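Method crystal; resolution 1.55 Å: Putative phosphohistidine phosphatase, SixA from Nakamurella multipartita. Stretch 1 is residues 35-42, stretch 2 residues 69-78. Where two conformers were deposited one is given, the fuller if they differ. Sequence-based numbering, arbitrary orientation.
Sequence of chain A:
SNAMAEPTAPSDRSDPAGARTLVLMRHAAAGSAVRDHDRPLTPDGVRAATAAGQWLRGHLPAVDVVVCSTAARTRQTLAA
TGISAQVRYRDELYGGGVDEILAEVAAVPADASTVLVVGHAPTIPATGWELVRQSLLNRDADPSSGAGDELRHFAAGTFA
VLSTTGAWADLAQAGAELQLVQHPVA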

# COMPACT_ATOMS: atom_id res chain seq x y z
N ARG A 35 -6.98 -16.26 17.91
CA ARG A 35 -6.38 -14.93 18.07
C ARG A 35 -6.47 -14.20 16.74
O ARG A 35 -6.08 -14.75 15.71
CB ARG A 35 -4.92 -15.03 18.49
CG ARG A 35 -4.68 -15.56 19.89
CD ARG A 35 -3.38 -14.97 20.42
NE ARG A 35 -2.30 -15.21 19.48
CZ ARG A 35 -1.12 -15.74 19.80
NH1 ARG A 35 -0.82 -16.02 21.06
NH2 ARG A 35 -0.21 -15.95 18.86
N ASP A 36 -6.95 -12.95 16.74
CA ASP A 36 -7.07 -12.23 15.48
C ASP A 36 -5.75 -12.16 14.70
O ASP A 36 -5.73 -12.38 13.50
CB ASP A 36 -7.58 -10.80 15.70
CG ASP A 36 -7.61 -10.03 14.40
OD1 ASP A 36 -8.68 -10.15 13.70
OD2 ASP A 36 -6.59 -9.39 14.01
N HIS A 37 -4.66 -11.94 15.40
CA HIS A 37 -3.39 -11.71 14.72
C HIS A 37 -2.97 -12.99 13.95
O HIS A 37 -2.28 -12.86 12.92
CB HIS A 37 -2.36 -11.34 15.81
CG HIS A 37 -1.08 -10.78 15.31
ND1 HIS A 37 0.07 -11.54 15.25
CD2 HIS A 37 -0.73 -9.53 14.93
CE1 HIS A 37 1.07 -10.78 14.83
NE2 HIS A 37 0.61 -9.56 14.62
N ASP A 38 -3.46 -14.16 14.34
CA ASP A 38 -3.16 -15.47 13.69
C ASP A 38 -4.09 -15.85 12.56
O ASP A 38 -3.92 -16.95 11.93
CB ASP A 38 -3.24 -16.61 14.72
CG ASP A 38 -2.16 -16.51 15.77
OD1 ASP A 38 -1.08 -15.93 15.47
OD2 ASP A 38 -2.37 -17.02 16.89
N ARG A 39 -5.12 -15.03 12.29
CA ARG A 39 -6.08 -15.45 11.26
C ARG A 39 -5.40 -15.61 9.89
O ARG A 39 -4.71 -14.71 9.41
CB ARG A 39 -7.18 -14.38 11.11
CG ARG A 39 -8.13 -14.37 12.32
CD ARG A 39 -8.99 -13.11 12.38
NE ARG A 39 -9.77 -13.03 11.16
CZ ARG A 39 -10.03 -11.94 10.48
NH1 ARG A 39 -9.61 -10.75 10.88
NH2 ARG A 39 -10.70 -12.06 9.32
N PRO A 40 -5.58 -16.78 9.25
CA PRO A 40 -4.91 -17.04 8.00
C PRO A 40 -5.73 -16.55 6.81
O PRO A 40 -6.94 -16.31 6.92
CB PRO A 40 -4.85 -18.56 7.99
CG PRO A 40 -6.15 -18.95 8.58
CD PRO A 40 -6.34 -17.94 9.73
N LEU A 41 -5.09 -16.45 5.65
CA LEU A 41 -5.87 -16.23 4.44
C LEU A 41 -6.79 -17.42 4.18
O LEU A 41 -6.46 -18.60 4.47
CB LEU A 41 -4.98 -16.08 3.23
CG LEU A 41 -4.07 -14.81 3.23
CD1 LEU A 41 -3.23 -14.80 1.95
CD2 LEU A 41 -4.85 -13.56 3.47
N THR A 42 -7.92 -17.12 3.57
CA THR A 42 -8.78 -18.19 3.05
C THR A 42 -8.20 -18.66 1.71
O THR A 42 -7.32 -18.01 1.13
CB THR A 42 -10.20 -17.67 2.80
OG1 THR A 42 -10.14 -16.69 1.78
CG2 THR A 42 -10.82 -17.10 4.05
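Stretch 2 69-78: STAARTRQTL

How does stretch 2 begin against stretch 1? Ser69 stays clear, its OG accepting a bond from Ala71 N at 3.3 Å. Thr70 takes the first contact: its OG1 accepts a hydrogen bond from His37 NE2 at 3.0 Å, near the plane of the imidazole. Ala71, the N-cap residue, then lies over a face of that ring, with its CA 3.7 Å from the His37 ring centroid.

What meets the start of the helix, which runs from Ala72 through Leu78 and beyond? In stretch 1, residues 36-38 form a 3-10 segment with loop or turn around it. Ala72 N, in the first turn, donates to His37 O at 2.9 Å, and Ala72 CB points toward stretch 1, 3.7 Å from Arg39 O. The two stretches run in the same sense here, His37 beside Ala71, Asp38 beside Ala72 and Pro40 beside Arg73.

Why is so much of Arg73 covered? Its extended side chain reaches back to Asp36, forming a salt bridge from NH2 to OD2 at 2.9 Å. Arg39 NH1 lies over one face of its guanidinium, 3.5 Å from Arg73 CZ; Asp36 offsets these like charges by also pairing its OD1 with Arg39 NH1 at 3.0 Å. The O of water 1 accepts from Arg73 N at 2.9 Å and lies 2.8 Å from His37 O and 2.6 Å from Arg39 O.

Where does the contact end? One turn on, Gln76 OE1 accepts from Leu41 N at 2.8 Å. Thr77 OG1 lies 3.7 Å from Leu41 CD2, and Leu78 is out of reach.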

# COMPACT_ATOMS: atom_id res chain seq x y z
N SER A 69 2.51 -5.32 7.96
CA SER A 69 1.95 -5.69 9.26
C SER A 69 2.40 -7.09 9.68
O SER A 69 2.54 -8.00 8.87
CB SER A 69 0.43 -5.66 9.18
OG SER A 69 -0.15 -6.20 10.32
N THR A 70 2.59 -7.26 10.98
CA THR A 70 3.03 -8.53 11.55
C THR A 70 1.93 -9.60 11.58
O THR A 70 2.21 -10.76 11.84
CB THR A 70 3.57 -8.32 12.95
OG1 THR A 70 2.60 -7.57 13.70
CG2 THR A 70 4.94 -7.58 12.89
N ALA A 71 0.68 -9.22 11.30
CA ALA A 71 -0.42 -10.20 11.33
C ALA A 71 -0.12 -11.34 10.33
O ALA A 71 0.47 -11.10 9.25
CB ALA A 71 -1.73 -9.56 10.99
N ALA A 72 -0.58 -12.53 10.65
CA ALA A 72 -0.44 -13.68 9.72
C ALA A 72 -1.01 -13.32 8.33
O ALA A 72 -0.42 -13.63 7.31
CB ALA A 72 -1.08 -14.92 10.26
N ARG A 73 -2.15 -12.66 8.27
CA ARG A 73 -2.82 -12.46 7.01
C ARG A 73 -2.11 -11.51 6.08
O ARG A 73 -2.15 -11.67 4.85
CB ARG A 73 -4.28 -12.05 7.21
CG ARG A 73 -4.52 -10.74 8.01
CD ARG A 73 -5.98 -10.68 8.43
NE ARG A 73 -6.35 -9.53 9.26
CZ ARG A 73 -6.33 -9.52 10.60
NH1 ARG A 73 -5.75 -10.50 11.32
NH2 ARG A 73 -6.87 -8.51 11.26
N THR A 74 -1.44 -10.51 6.64
CA THR A 74 -0.61 -9.60 5.88
C THR A 74 0.72 -10.28 5.46
O THR A 74 1.14 -10.20 4.32
CB THR A 74 -0.36 -8.29 6.68
OG1 THR A 74 -0.13 -8.64 8.05
CG2 THR A 74 -1.61 -7.40 6.64
N ARG A 75 1.34 -11.03 6.37
CA ARG A 75 2.53 -11.84 6.04
C ARG A 75 2.23 -12.82 4.90
O ARG A 75 3.03 -12.93 3.97
CB ARG A 75 3.03 -12.61 7.26
CG ARG A 75 3.61 -11.76 8.35
CD ARG A 75 3.97 -12.62 9.57
NE ARG A 75 4.56 -11.87 10.66
CZ ARG A 75 5.86 -11.58 10.79
NH1 ARG A 75 6.78 -12.04 9.93
NH2 ARG A 75 6.25 -10.88 11.86
N GLN A 76 1.10 -13.48 5.00
CA GLN A 76 0.72 -14.48 4.01
C GLN A 76 0.37 -13.84 2.68
O GLN A 76 0.65 -14.39 1.61
CB GLN A 76 -0.46 -15.32 4.53
CG GLN A 76 -0.01 -16.28 5.62
CD GLN A 76 -1.16 -16.98 6.30
OE1 GLN A 76 -2.30 -16.86 5.89
NE2 GLN A 76 -0.89 -17.69 7.41
N THR A 77 -0.26 -12.68 2.71
CA THR A 77 -0.51 -11.95 1.47
C THR A 77 0.80 -11.64 0.78
O THR A 77 0.97 -11.90 -0.39
CB THR A 77 -1.28 -10.64 1.78
OG1 THR A 77 -2.58 -10.95 2.27
CG2 THR A 77 -1.37 -9.82 0.56
N LEU A 78 1.76 -11.14 1.55
CA LEU A 78 3.08 -10.86 0.96
C LEU A 78 3.70 -12.14 0.36
O LEU A 78 4.23 -12.11 -0.76
CB LEU A 78 3.99 -10.21 1.99
CG LEU A 78 5.39 -9.95 1.52
CD1 LEU A 78 5.48 -9.03 0.35
CD2 LEU A 78 6.18 -9.41 2.72
O HOH W 1 -3.88 -12.57 10.63